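Local coordinates for protein putative hexose oxidase (Nonomuraea sp. ATCC 39727, PDB 5AWV) that binds FAD and probably acts as an oxygen-dependent flavin oxidase that oxidises a sugar of the glycopeptide antibiotic teicoplanin, at residues A[396-401]-A[426-431]. Residues are numbered along the deposited sequence; the frame is centred on the assembly and turned at random.
Sequences GAVWLI and VNYITG. With N1L (2-amino-2-deoxy-beta-D-glucopyranuronic acid), chain B; T55 (8-methylnonanoic acid), chain Z.
Ile429 sets its CD1 methyl over one face of the Trp399 indole, 3.5 Å from the centroid of the five-membered ring and 9° off the ring normal, which defines a CH-pi contact. Its CG1 stands anti to the carbonyl carbon (chi1 -57°) and chi2 is extended (159°), so the methyl reaches across to the neighbouring strand, while the indole crosses it obliquely. Tyr395, just before 396-401, accepts Trp399 NE1 on its OH, a bond that holds that same ring at its nitrogen and restrains its rotation while the methyl sits on its face. Asn427 occupies the same sheet face, its side-chain amide against the aminoglucuronic acid, and Ile401 CD1 meets that amide end. The acyl chain passes Gly431, and Thr366 of strand 363-371 hydrogen-bonds the sugar. These are adjacent strands of the seven-stranded antiparallel sheet of the substrate domain, lying between 291-298 and 363-371, as in berberine-bridge-type flavoproteins; the face of Trp399, Asn427 and Ile429 lines the substrate pocket, with the Ile401 side chain about 7 Å from the bound FAD. Backbone bonding supports the register: Ala397 with Ile429 and Trp399 with Asn427 are hydrogen-bonded pairs, all four N-to-O distances being 2.9 Å and each donor lying in the carbonyl plane. On the reverse face Val398 points the same way as its neighbours, its CG1, anti to the backbone N, 3.8 Å from Val426 CG2, and its CG2 3.9 Å from Tyr428 CD2. Leu400 CD2 adds a 4.0 Å contact to Val426 CG2. Helix 438-452 packs here through Leu448 against Val398, and Tyr428 OH is hydrogen-bonded to Tyr453 OH.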
loop_
_atom_site.group_PDB
_atom_site.type_symbol
_atom_site.label_atom_id
_atom_site.label_comp_id
_atom_site.label_asym_id
_atom_site.label_seq_id
_atom_site.Cartn_x
_atom_site.Cartn_y
_atom_site.Cartn_z
ATOM N N GLY A 396 -6.157 14.779 15.263
ATOM C CA GLY A 396 -4.789 15.055 15.043
ATOM C C GLY A 396 -4.009 14.043 15.849
ATOM O O GLY A 396 -4.412 13.690 16.996
ATOM N N ALA A 397 -2.900 13.536 15.268
ATOM C CA ALA A 397 -2.124 12.514 15.951
ATOM C C ALA A 397 -0.674 12.430 15.460
ATOM O O ALA A 397 -0.340 12.872 14.304
ATOM C CB ALA A 397 -2.818 11.172 15.852
ATOM N N VAL A 398 0.192 11.931 16.345
ATOM C CA VAL A 398 1.536 11.441 15.974
ATOM C C VAL A 398 1.567 9.961 16.267
ATOM O O VAL A 398 1.282 9.547 17.422
ATOM C CB VAL A 398 2.624 12.134 16.764
ATOM C CG1 VAL A 398 4.013 11.547 16.408
ATOM C CG2 VAL A 398 2.551 13.611 16.472
ATOM N N TRP A 399 1.863 9.143 15.257
ATOM C CA TRP A 399 2.016 7.697 15.423
ATOM C C TRP A 399 3.501 7.325 15.229
ATOM O O TRP A 399 4.121 7.788 14.252
ATOM C CB TRP A 399 1.197 6.903 14.389
ATOM C CG TRP A 399 -0.258 7.027 14.497
ATOM C CD1 TRP A 399 -0.967 7.873 15.311
ATOM C CD2 TRP A 399 -1.227 6.286 13.747
ATOM N NE1 TRP A 399 -2.296 7.699 15.110
ATOM C CE2 TRP A 399 -2.488 6.723 14.158
ATOM C CE3 TRP A 399 -1.136 5.267 12.791
ATOM C CZ2 TRP A 399 -3.673 6.197 13.619
ATOM C CZ3 TRP A 399 -2.309 4.722 12.265
ATOM C CH2 TRP A 399 -3.557 5.208 12.661
ATOM N N LEU A 400 4.034 6.533 16.148
ATOM C CA LEU A 400 5.410 6.106 16.129
ATOM C C LEU A 400 5.317 4.591 15.924
ATOM O O LEU A 400 4.824 3.855 16.793
ATOM C CB LEU A 400 6.089 6.470 17.411
ATOM C CG LEU A 400 6.281 7.999 17.636
ATOM C CD1 LEU A 400 6.070 8.370 19.078
ATOM C CD2 LEU A 400 7.664 8.411 17.193
ATOM N N ILE A 401 5.647 4.131 14.710
ATOM C CA ILE A 401 5.335 2.774 14.254
ATOM C C ILE A 401 6.602 1.967 14.269
ATOM O O ILE A 401 7.596 2.402 13.637
ATOM C CB ILE A 401 4.775 2.866 12.804
ATOM C CG1 ILE A 401 3.563 3.854 12.712
ATOM C CG2 ILE A 401 4.339 1.541 12.261
ATOM C CD1 ILE A 401 3.244 4.212 11.242
ATOM N N VAL A 426 7.593 7.442 11.569
ATOM C CA VAL A 426 6.712 8.403 12.322
ATOM C C VAL A 426 5.752 9.087 11.388
ATOM O O VAL A 426 6.190 9.737 10.413
ATOM C CB VAL A 426 7.536 9.347 13.272
ATOM C CG1 VAL A 426 8.621 10.087 12.582
ATOM C CG2 VAL A 426 6.617 10.440 13.905
ATOM N N ASN A 427 4.467 9.076 11.733
ATOM C CA ASN A 427 3.470 9.751 10.997
ATOM C C ASN A 427 2.822 10.886 11.792
ATOM O O ASN A 427 2.623 10.797 13.015
ATOM C CB ASN A 427 2.375 8.785 10.513
ATOM C CG ASN A 427 2.850 7.901 9.351
ATOM O OD1 ASN A 427 3.931 8.089 8.829
ATOM N ND2 ASN A 427 2.053 6.943 8.982
ATOM N N TYR A 428 2.531 11.931 11.071
ATOM C CA TYR A 428 1.894 13.177 11.545
ATOM C C TYR A 428 0.625 13.351 10.774
ATOM O O TYR A 428 0.631 13.654 9.570
ATOM C CB TYR A 428 2.897 14.345 11.399
ATOM C CG TYR A 428 4.290 14.112 11.997
ATOM C CD1 TYR A 428 5.286 13.518 11.251
ATOM C CD2 TYR A 428 4.619 14.481 13.313
ATOM C CE1 TYR A 428 6.545 13.330 11.729
ATOM C CE2 TYR A 428 5.890 14.277 13.803
ATOM C CZ TYR A 428 6.850 13.700 13.011
ATOM O OH TYR A 428 8.095 13.462 13.514
ATOM N N ILE A 429 -0.512 13.156 11.458
ATOM C CA ILE A 429 -1.810 12.895 10.868
ATOM C C ILE A 429 -2.862 13.896 11.286
ATOM O O ILE A 429 -2.904 14.272 12.435
ATOM C CB ILE A 429 -2.336 11.524 11.276
ATOM C CG1 ILE A 429 -1.334 10.433 10.886
ATOM C CG2 ILE A 429 -3.657 11.146 10.573
ATOM C CD1 ILE A 429 -1.520 9.176 11.670
ATOM N N THR A 430 -3.641 14.388 10.337
ATOM C CA THR A 430 -4.897 15.081 10.718
ATOM C C THR A 430 -5.966 14.707 9.730
ATOM O O THR A 430 -5.702 14.411 8.565
ATOM C CB THR A 430 -4.645 16.639 10.789
ATOM O OG1 THR A 430 -5.828 17.316 11.287
ATOM C CG2 THR A 430 -4.325 17.229 9.404
ATOM N N GLY A 431 -7.210 14.697 10.197
ATOM C CA GLY A 431 -8.384 14.362 9.399
ATOM C C GLY A 431 -9.544 15.322 9.772
ATOM O O GLY A 431 -9.596 15.839 10.900
HETATM C C1 N1L B . -4.086 4.478 8.360
HETATM C C2 N1L B . -3.850 6.069 8.497
HETATM C C3 N1L B . -2.723 6.589 7.583
HETATM C C4 N1L B . -1.479 5.788 7.903
HETATM C C5 N1L B . -1.712 4.307 7.495
HETATM C C6 N1L B . -0.444 3.429 7.655
HETATM N N2 N1L B . -5.047 6.862 8.227
HETATM O O3 N1L B . -2.420 8.040 7.854
HETATM O O4 N1L B . -0.256 6.378 7.228
HETATM O O5 N1L B . -2.762 3.726 8.366
HETATM O O6B N1L B . -0.290 2.831 8.938
HETATM O O6A N1L B . 0.696 4.181 7.536
HETATM C CAD T55 Z . -11.498 13.756 11.932
HETATM C CAE T55 Z . -12.333 12.681 11.285
HETATM C CAG T55 Z . -11.639 11.324 11.394
HETATM C CAH T55 Z . -10.364 11.318 10.545
HETATM C CAI T55 Z . -9.537 10.064 10.799
HETATM C CAJ T55 Z . -8.278 10.060 9.928
HETATM C CAK T55 Z . -7.764 8.641 9.855
HETATM C CAL T55 Z . -6.628 8.483 8.830
HETATM C CAF T55 Z . -13.675 12.650 11.983
HETATM C C T55 Z . -6.091 7.048 8.935
HETATM O O T55 Z . -6.589 6.196 9.704
#